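Local coordinates for protein TYPE-2 restriction enzyme ngomiv (Neisseria gonorrhoeae, PDB 4ABT) that cleaves double-stranded DNA at the sequence 5'-GCCGGC-3' after the first G, using magnesium ions and working as a homotetramer, at the interface of chains A and B. Residues are numbered along the deposited sequence; one frame, centred on the assembly and turned at random. Chains: chain A/B, TYPE-2 restriction enzyme ngomiv.

Contact 1: the interface of chains A and B. Residues chain A 275, 279, 283; chain B 167-169.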
loop_
_atom_site.group_PDB
_atom_site.type_symbol
_atom_site.label_atom_id
_atom_site.label_comp_id
_atom_site.label_asym_id
_atom_site.label_seq_id
_atom_site.Cartn_x
_atom_site.Cartn_y
_atom_site.Cartn_z
ATOM N N LYS A 275 -23.110 7.520 -0.318
ATOM C CA LYS A 275 -24.458 7.013 -0.335
ATOM C C LYS A 275 -25.173 7.621 0.865
ATOM O O LYS A 275 -24.589 8.431 1.582
ATOM C CB LYS A 275 -24.443 5.481 -0.214
ATOM C CG LYS A 275 -23.666 4.745 -1.295
ATOM C CD LYS A 275 -23.697 3.259 -1.032
ATOM C CE LYS A 275 -22.980 2.501 -2.147
ATOM N NZ LYS A 275 -23.318 0.996 -2.112
ATOM N N ASP A 279 -28.428 3.246 3.240
ATOM C CA ASP A 279 -27.805 2.199 2.449
ATOM C C ASP A 279 -26.891 1.348 3.276
ATOM O O ASP A 279 -26.580 0.232 2.876
ATOM C CB ASP A 279 -26.972 2.832 1.327
ATOM C CG ASP A 279 -27.847 3.587 0.354
ATOM O OD1 ASP A 279 -28.681 2.875 -0.225
ATOM O OD2 ASP A 279 -27.755 4.844 0.186
ATOM N N ASP A 283 -25.665 -2.464 2.940
ATOM C CA ASP A 283 -24.286 -2.651 2.549
ATOM C C ASP A 283 -23.484 -3.588 3.481
ATOM O O ASP A 283 -22.572 -4.240 3.020
ATOM C CB ASP A 283 -23.581 -1.306 2.299
ATOM C CG ASP A 283 -23.970 -0.684 0.967
ATOM O OD1 ASP A 283 -24.674 -1.306 0.134
ATOM O OD2 ASP A 283 -23.628 0.464 0.746
ATOM N N TYR B 167 -29.101 3.290 -2.925
ATOM C CA TYR B 167 -27.795 2.891 -3.422
ATOM C C TYR B 167 -27.245 1.571 -2.857
ATOM O O TYR B 167 -26.135 1.214 -3.161
ATOM C CB TYR B 167 -26.770 4.024 -3.264
ATOM C CG TYR B 167 -27.260 5.349 -3.873
ATOM C CD1 TYR B 167 -27.173 5.591 -5.263
ATOM C CD2 TYR B 167 -27.837 6.336 -3.068
ATOM C CE1 TYR B 167 -27.640 6.811 -5.820
ATOM C CE2 TYR B 167 -28.287 7.555 -3.613
ATOM C CZ TYR B 167 -28.192 7.775 -4.972
ATOM O OH TYR B 167 -28.621 8.959 -5.487
ATOM N N ALA B 168 -27.992 0.877 -2.029
ATOM C CA ALA B 168 -27.520 -0.361 -1.462
ATOM C C ALA B 168 -26.994 -1.356 -2.550
ATOM O O ALA B 168 -27.656 -1.638 -3.541
ATOM C CB ALA B 168 -28.634 -0.979 -0.668
ATOM N N SER B 169 -25.798 -1.884 -2.336
ATOM C CA SER B 169 -25.143 -2.700 -3.324
ATOM C C SER B 169 -25.977 -3.910 -3.699
ATOM O O SER B 169 -26.051 -4.234 -4.870
ATOM C CB SER B 169 -23.801 -3.161 -2.819
ATOM O OG SER B 169 -22.892 -2.097 -2.844
HETATM O O HOH W 1 -22.305 0.040 -4.696
#
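A:Asp283 and A:Asp279 each offer a carboxylate oxygen to the backbone of the B-chain loop B:Tyr167, B:Ala168 and B:Ser169, and A:Lys275 completes the grip by taking a carbonyl of the same loop. The compact part of this polar patch is built on short bonds. OD1 of A:Asp283 accepts the amide N of B:Ser169 at 2.8 Å, the N-H lying almost straight (174° at H) and nearly in line with the C-O bond of the carboxylate. OD1 of A:Asp279 takes the amide N of B:Tyr167, also at 2.8 Å, but less ideally: the donor comes from above the carboxylate plane and the bond is bent (132° at H). The amide of B:Ala168 is equally near that oxygen yet aims its N-H elsewhere. Aspartate suits both places because its short side chain brings an acceptor to backbone amides without a long, flexible stem.

A:Lys275 runs out extended beyond CG (chi2 178°), its methylenes passing over CB of B:Tyr167, with CG to CB 3.7 Å apart. This length lets NZ reach the backbone O of B:Tyr167 at 3.0 Å, from above the carbonyl plane, while a salt bridge to OD2 of A:Asp283 on its own chain, 2.9 Å from NZ, steadies the amino group. The two carboxylate oxygens of A:Asp283 are thereby divided between the partner loop and the lysine, which should help fix the rotation of the group.

On the looser, water-bearing side, water 1 lies 2.9 Å from NZ of A:Lys275 and is also bonded to OG of B:Ser169, a small hydroxyl suited to sharing a solvent molecule. At the other end, the ring of B:Tyr167 presents its edge to OD2 of A:Asp279 without a hydrogen bond. By reading mainly the backbone of the loop, the site helps hold two subunits of the tetramer together.

Contact 2: the interface of chains A and B. Residues chain A 86-87, 282, 285; chain B 145, 148, 152-153, 170.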
loop_
_atom_site.group_PDB
_atom_site.type_symbol
_atom_site.label_atom_id
_atom_site.label_comp_id
_atom_site.label_asym_id
_atom_site.label_seq_id
_atom_site.Cartn_x
_atom_site.Cartn_y
_atom_site.Cartn_z
ATOM N N HIS A 86 -32.121 -12.858 7.409
ATOM C CA HIS A 86 -32.439 -13.758 6.337
ATOM C C HIS A 86 -31.514 -13.539 5.141
ATOM O O HIS A 86 -31.314 -14.452 4.326
ATOM C CB HIS A 86 -33.906 -13.563 5.947
ATOM C CG HIS A 86 -34.246 -12.139 5.596
ATOM N ND1 HIS A 86 -34.595 -11.752 4.325
ATOM C CD2 HIS A 86 -34.260 -11.014 6.344
ATOM C CE1 HIS A 86 -34.835 -10.456 4.313
ATOM N NE2 HIS A 86 -34.632 -9.989 5.523
ATOM N N ILE A 87 -30.912 -12.371 5.026
ATOM C CA ILE A 87 -29.881 -12.237 3.968
ATOM C C ILE A 87 -28.423 -12.256 4.451
ATOM O O ILE A 87 -27.533 -12.489 3.650
ATOM C CB ILE A 87 -30.080 -10.986 3.076
ATOM C CG1 ILE A 87 -30.018 -9.728 3.889
ATOM C CG2 ILE A 87 -31.434 -11.043 2.267
ATOM C CD1 ILE A 87 -29.971 -8.495 2.996
ATOM N N LEU A 282 -28.004 -2.435 4.619
ATOM C CA LEU A 282 -27.873 -3.388 3.504
ATOM C C LEU A 282 -26.459 -3.545 2.972
ATOM O O LEU A 282 -26.084 -4.641 2.576
ATOM C CB LEU A 282 -28.780 -3.025 2.349
ATOM C CG LEU A 282 -30.186 -3.535 2.535
ATOM C CD1 LEU A 282 -31.137 -2.628 1.714
ATOM C CD2 LEU A 282 -30.220 -4.990 2.054
ATOM N N ALA A 285 -24.554 -6.270 4.755
ATOM C CA ALA A 285 -25.068 -7.611 4.507
ATOM C C ALA A 285 -24.493 -8.234 3.257
ATOM O O ALA A 285 -24.890 -9.323 2.894
ATOM C CB ALA A 285 -26.573 -7.598 4.384
ATOM N N ARG B 145 -22.027 -13.047 -6.198
ATOM C CA ARG B 145 -23.365 -13.031 -5.618
ATOM C C ARG B 145 -24.181 -12.056 -6.469
ATOM O O ARG B 145 -23.814 -10.913 -6.584
ATOM C CB ARG B 145 -23.276 -12.491 -4.177
ATOM C CG ARG B 145 -24.539 -12.598 -3.441
ATOM C CD ARG B 145 -24.492 -11.899 -2.203
ATOM N NE ARG B 145 -25.767 -12.111 -1.573
ATOM C CZ ARG B 145 -26.029 -11.812 -0.311
ATOM N NH1 ARG B 145 -25.072 -11.276 0.446
ATOM N NH2 ARG B 145 -27.237 -12.052 0.208
ATOM N N ILE B 148 -30.410 -8.796 -5.176
ATOM C CA ILE B 148 -31.578 -9.312 -4.543
ATOM C C ILE B 148 -32.782 -8.384 -4.834
ATOM O O ILE B 148 -32.646 -7.169 -4.918
ATOM C CB ILE B 148 -31.341 -9.615 -3.042
ATOM C CG1 ILE B 148 -31.005 -8.378 -2.240
ATOM C CG2 ILE B 148 -30.075 -10.482 -2.807
ATOM C CD1 ILE B 148 -31.110 -8.690 -0.718
ATOM N N GLU B 152 -37.172 -10.393 -1.854
ATOM C CA GLU B 152 -36.264 -11.072 -0.937
ATOM C C GLU B 152 -35.910 -10.167 0.242
ATOM O O GLU B 152 -35.952 -10.604 1.409
ATOM C CB GLU B 152 -34.976 -11.573 -1.632
ATOM C CG GLU B 152 -34.036 -12.329 -0.673
ATOM C CD GLU B 152 -34.721 -13.474 0.076
ATOM O OE1 GLU B 152 -35.485 -14.208 -0.563
ATOM O OE2 GLU B 152 -34.510 -13.674 1.290
ATOM N N ILE B 153 -35.553 -8.910 -0.045
ATOM C CA ILE B 153 -35.329 -7.983 1.064
ATOM C C ILE B 153 -36.539 -7.917 2.031
ATOM O O ILE B 153 -36.362 -7.939 3.252
ATOM C CB ILE B 153 -34.912 -6.616 0.564
ATOM C CG1 ILE B 153 -33.629 -6.753 -0.225
ATOM C CG2 ILE B 153 -34.675 -5.666 1.713
ATOM C CD1 ILE B 153 -33.284 -5.504 -0.931
ATOM N N LEU B 170 -26.595 -4.566 -2.720
ATOM C CA LEU B 170 -27.379 -5.774 -2.979
ATOM C C LEU B 170 -28.684 -5.591 -3.755
ATOM O O LEU B 170 -29.339 -6.580 -4.058
ATOM C CB LEU B 170 -27.703 -6.490 -1.672
ATOM C CG LEU B 170 -26.595 -7.294 -1.006
ATOM C CD1 LEU B 170 -26.942 -7.629 0.505
ATOM C CD2 LEU B 170 -26.233 -8.584 -1.840
#
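A:Ile87 and B:Ile148 supply the apolar contact, with B:Leu170 approaching from the same partner chain. Methyl CG2 of A:Ile87 lies 3.8 Å from CD1 of B:Ile148, the two branched side chains crossing at a slant. The other branch of A:Ile87 has its CG1 between the backbone N and the carbonyl carbon (chi1 60°) and carries CD1 to within 3.9 Å of the same CD1 of B:Ile148. That longer branch also meets B:Leu170 tip to tip, CD1 to CD1 at 4.0 Å. The branching of isoleucine thus lets both arms close on one methyl while the longer one reaches a second neighbour. CD1 of B:Leu170 also touches CB of A:Ala285 at 3.9 Å, and the small methyl of alanine probably leaves its backbone O accessible to the arginine. The backbone O of A:Leu282, from helix 280-283, lies 3.7 Å from CD1 of B:Leu170.

The hydrogen bonding comes from B:Arg145, at the end of strand 141-145. Its side chain stretches from CG to NE, with CG anti to the backbone N (chi1 -172°), a reach that few residue types could match. NH1 donates to the backbone O of A:Ala285 at 3.1 Å, in the carbonyl plane and on a lone pair, although the oxygen sits somewhat out of the guanidinium plane. NH2 makes a weak bond to the backbone O of A:Ile87. One planar group thereby links two separate segments of chain A, and CD2 of B:Leu170 lies over one guanidinium face toward its rim, probably helping to limit its tilt.

The remaining contacts are polar approaches without assigned hydrogen bonds. A:His86 and B:Glu152 run antiparallel alongside each other, with ring and carboxylate planes turned 47° apart. ND1 of the A:His86 imidazole lies 3.6 Å from the carboxylate OE2 of B:Glu152.

The C-alpha centres of contact 1 and contact 2 are about 11 Å apart, and the two patches form neighbouring parts of one two-fold symmetric interface whose contacts recur with the chains exchanged. They share chain elements on both sides: helix 280-283 supplies A:Asp283 to contact 1 and A:Leu282 to contact 2, while the B-chain loop runs directly from B:Ser169 in the first to B:Leu170 in the second. Charged, water-linked recognition of backbone thus passes into aliphatic packing within a residue or two. The C-terminal segment of each subunit, helped by A:His86 and A:Ile87, probably packs against its partner's region following strand 141-145 within the homotetramer.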